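Local coordinates for NTF2-like protein of unknown function (Prochlorococcus marinus, PDB 3HZP), which is of unknown function but adopts an NTF2-like fold, a curved beta-sheet packed against helices, and assembles as a pair of identical subunits, at residues Asp27-Thr30 and Ala31-Phe35. Residues are numbered along the deposited sequence; the frame is centred on the assembly and turned at random. Where two conformers were deposited one is given.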
ATOM      1  N   ASP A  27      18.245   9.174  -2.547  1.00 31.31           N
ATOM      2  CA  ASP A  27      19.341   8.728  -1.677  1.00 32.60           C
ATOM      3  C   ASP A  27      19.051   7.499  -0.805  1.00 29.31           C
ATOM      4  O   ASP A  27      19.959   6.784  -0.379  1.00 32.19           O
ATOM      5  CB  ASP A  27      19.670   9.881  -0.717  1.00 36.38           C
ATOM      6  CG  ASP A  27      19.832  11.212  -1.433  1.00 45.46           C
ATOM      7  OD1 ASP A  27      20.606  11.272  -2.420  1.00 61.22           O
ATOM      8  OD2 ASP A  27      19.187  12.198  -1.009  1.00 57.54           O
ATOM      9  N   ASN A  28      17.791   7.253  -0.528  0.50 23.22           N
ATOM     10  CA  ASN A  28      17.462   6.277   0.473  0.50 23.26           C
ATOM     11  C   ASN A  28      16.682   5.101  -0.035  0.50 21.85           C
ATOM     12  O   ASN A  28      16.488   4.122   0.680  0.50 24.70           O
ATOM     13  CB  ASN A  28      16.698   6.967   1.596  0.50 23.76           C
ATOM     14  CG  ASN A  28      17.580   7.911   2.356  0.50 28.31           C
ATOM     15  OD1 ASN A  28      18.177   7.518   3.359  0.50 29.72           O
ATOM     16  ND2 ASN A  28      17.743   9.146   1.840  0.50 19.80           N
ATOM     17  N   ALA A  29      16.210   5.189  -1.267  1.00 17.10           N
ATOM     18  CA  ALA A  29      15.364   4.168  -1.780  1.00 17.00           C
ATOM     19  C   ALA A  29      16.171   3.214  -2.638  1.00 15.79           C
ATOM     20  O   ALA A  29      17.202   3.589  -3.221  1.00 14.92           O
ATOM     21  CB  ALA A  29      14.173   4.756  -2.564  1.00 16.03           C
ATOM     22  N   THR A  30      15.662   1.998  -2.716  1.00 14.59           N
ATOM     23  CA  THR A  30      16.224   0.980  -3.583  1.00 14.15           C
ATOM     24  C   THR A  30      15.933   1.362  -5.031  1.00 15.56           C
ATOM     25  O   THR A  30      15.036   2.144  -5.326  1.00 14.90           O
ATOM     26  CB  THR A  30      15.583  -0.386  -3.336  1.00 15.94           C
ATOM     27  OG1 THR A  30      14.179  -0.307  -3.614  1.00 18.72           O
ATOM     28  CG2 THR A  30      15.764  -0.847  -1.897  1.00 20.57           C
ATOM     29  N   ALA A  31      16.714   0.833  -5.961  1.00 13.48           N
ATOM     30  CA  ALA A  31      16.556   1.181  -7.365  1.00 14.79           C
ATOM     31  C   ALA A  31      15.196   0.873  -7.927  1.00 16.57           C
ATOM     32  O   ALA A  31      14.763   1.529  -8.887  1.00 18.94           O
ATOM     33  CB  ALA A  31      17.607   0.433  -8.215  1.00 17.22           C
ATOM     34  N   ASP A  32      14.577  -0.169  -7.430  1.00 16.66           N
ATOM     35  CA  ASP A  32      13.258  -0.579  -7.948  1.00 20.28           C
ATOM     36  C   ASP A  32      12.075  -0.046  -7.120  1.00 17.59           C
ATOM     37  O   ASP A  32      10.937  -0.457  -7.295  1.00 18.91           O
ATOM     38  CB  ASP A  32      13.220  -2.085  -8.127  1.00 22.57           C
ATOM     39  CG  ASP A  32      13.319  -2.820  -6.849  1.00 25.13           C
ATOM     40  OD1 ASP A  32      13.841  -2.290  -5.833  1.00 28.42           O
ATOM     41  OD2 ASP A  32      12.941  -4.010  -6.873  1.00 41.74           O
ATOM     42  N   PHE A  33      12.370   0.865  -6.210  1.00 14.03           N
ATOM     43  CA  PHE A  33      11.331   1.585  -5.469  1.00 13.67           C
ATOM     44  C   PHE A  33      10.386   2.308  -6.412  1.00 13.86           C
ATOM     45  O   PHE A  33      10.810   2.935  -7.368  1.00 14.73           O
ATOM     46  CB  PHE A  33      11.993   2.634  -4.591  1.00 14.02           C
ATOM     47  CG  PHE A  33      11.021   3.610  -3.970  1.00 13.62           C
ATOM     48  CD1 PHE A  33      10.406   3.327  -2.789  1.00 14.94           C
ATOM     49  CD2 PHE A  33      10.741   4.815  -4.575  1.00 12.49           C
ATOM     50  CE1 PHE A  33       9.482   4.186  -2.232  1.00 14.89           C
ATOM     51  CE2 PHE A  33       9.799   5.690  -4.010  1.00 14.03           C
ATOM     52  CZ  PHE A  33       9.200   5.395  -2.849  1.00 13.73           C
ATOM     53  N   LEU A  34       9.098   2.265  -6.067  1.00 13.58           N
ATOM     54  CA  LEU A  34       8.113   3.191  -6.603  1.00 12.35           C
ATOM     55  C   LEU A  34       7.247   3.709  -5.469  1.00 12.57           C
ATOM     56  O   LEU A  34       7.053   3.036  -4.460  1.00 12.99           O
ATOM     57  CB  LEU A  34       7.232   2.543  -7.667  1.00 13.85           C
ATOM     58  CG  LEU A  34       7.909   2.055  -8.912  1.00 12.78           C
ATOM     59  CD1 LEU A  34       6.988   1.179  -9.782  1.00 13.48           C
ATOM     60  CD2 LEU A  34       8.453   3.204  -9.764  1.00 13.70           C
ATOM     61  N   PHE A  35       6.726   4.906  -5.676  1.00 11.49           N
ATOM     62  CA  PHE A  35       5.780   5.581  -4.801  1.00 11.87           C
ATOM     63  C   PHE A  35       4.428   5.559  -5.484  1.00 12.01           C
ATOM     64  O   PHE A  35       4.300   6.068  -6.613  1.00 12.61           O
ATOM     65  CB  PHE A  35       6.237   7.046  -4.592  1.00 13.05           C
ATOM     66  CG  PHE A  35       5.329   7.862  -3.730  1.00 13.88           C
ATOM     67  CD1 PHE A  35       5.509   7.894  -2.369  1.00 13.43           C
ATOM     68  CD2 PHE A  35       4.308   8.616  -4.300  1.00 14.99           C
ATOM     69  CE1 PHE A  35       4.669   8.659  -1.563  1.00 16.71           C
ATOM     70  CE2 PHE A  35       3.482   9.410  -3.487  1.00 15.93           C
ATOM     71  CZ  PHE A  35       3.689   9.423  -2.155  1.00 15.11           C
TER
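T30 and F33 close a type I beta turn that reverses the chain between helix 24-28 and strand 35-36. Its backbone bond runs from F33 N to T30 O at 3.1 Å.

A side-chain bond reinforces the turn. T30 OG1 donates to D32 OD1 over 3.0 Å, meeting the carboxylate oxygen nearly end-on along its C-O bond. T30 OG1 and D32 CG each lie between the backbone N and carbonyl carbon of their own residue (chi1 61° and 66°), and this brings hydroxyl and carboxylate together. Threonine suits the first position because its hydroxyl sits one bond from CB, near enough to reach D32 two residues on; an alanine here would probably leave D32 OD1 without this donor and its carboxylate freer to turn. Aspartate suits the third because its two oxygens serve two partners: OD1 takes the T30 hydroxyl, while OD2 forms a salt bridge with K69 of the second subunit.

The apolar contact lies at the buried base of the turn. A29 CB, small enough to fit close to a ring, approaches F33 CG obliquely at 3.6 Å. Phenylalanine supplies a large apolar ring for this buried side; the F33 ring also stacks on F25, while A29 touches V114 of strand 111-119.

The chemistry is thus divided: apolar groups fix the turn to the helix-sheet interior, and one carboxylate links its polar crest to the dimer partner.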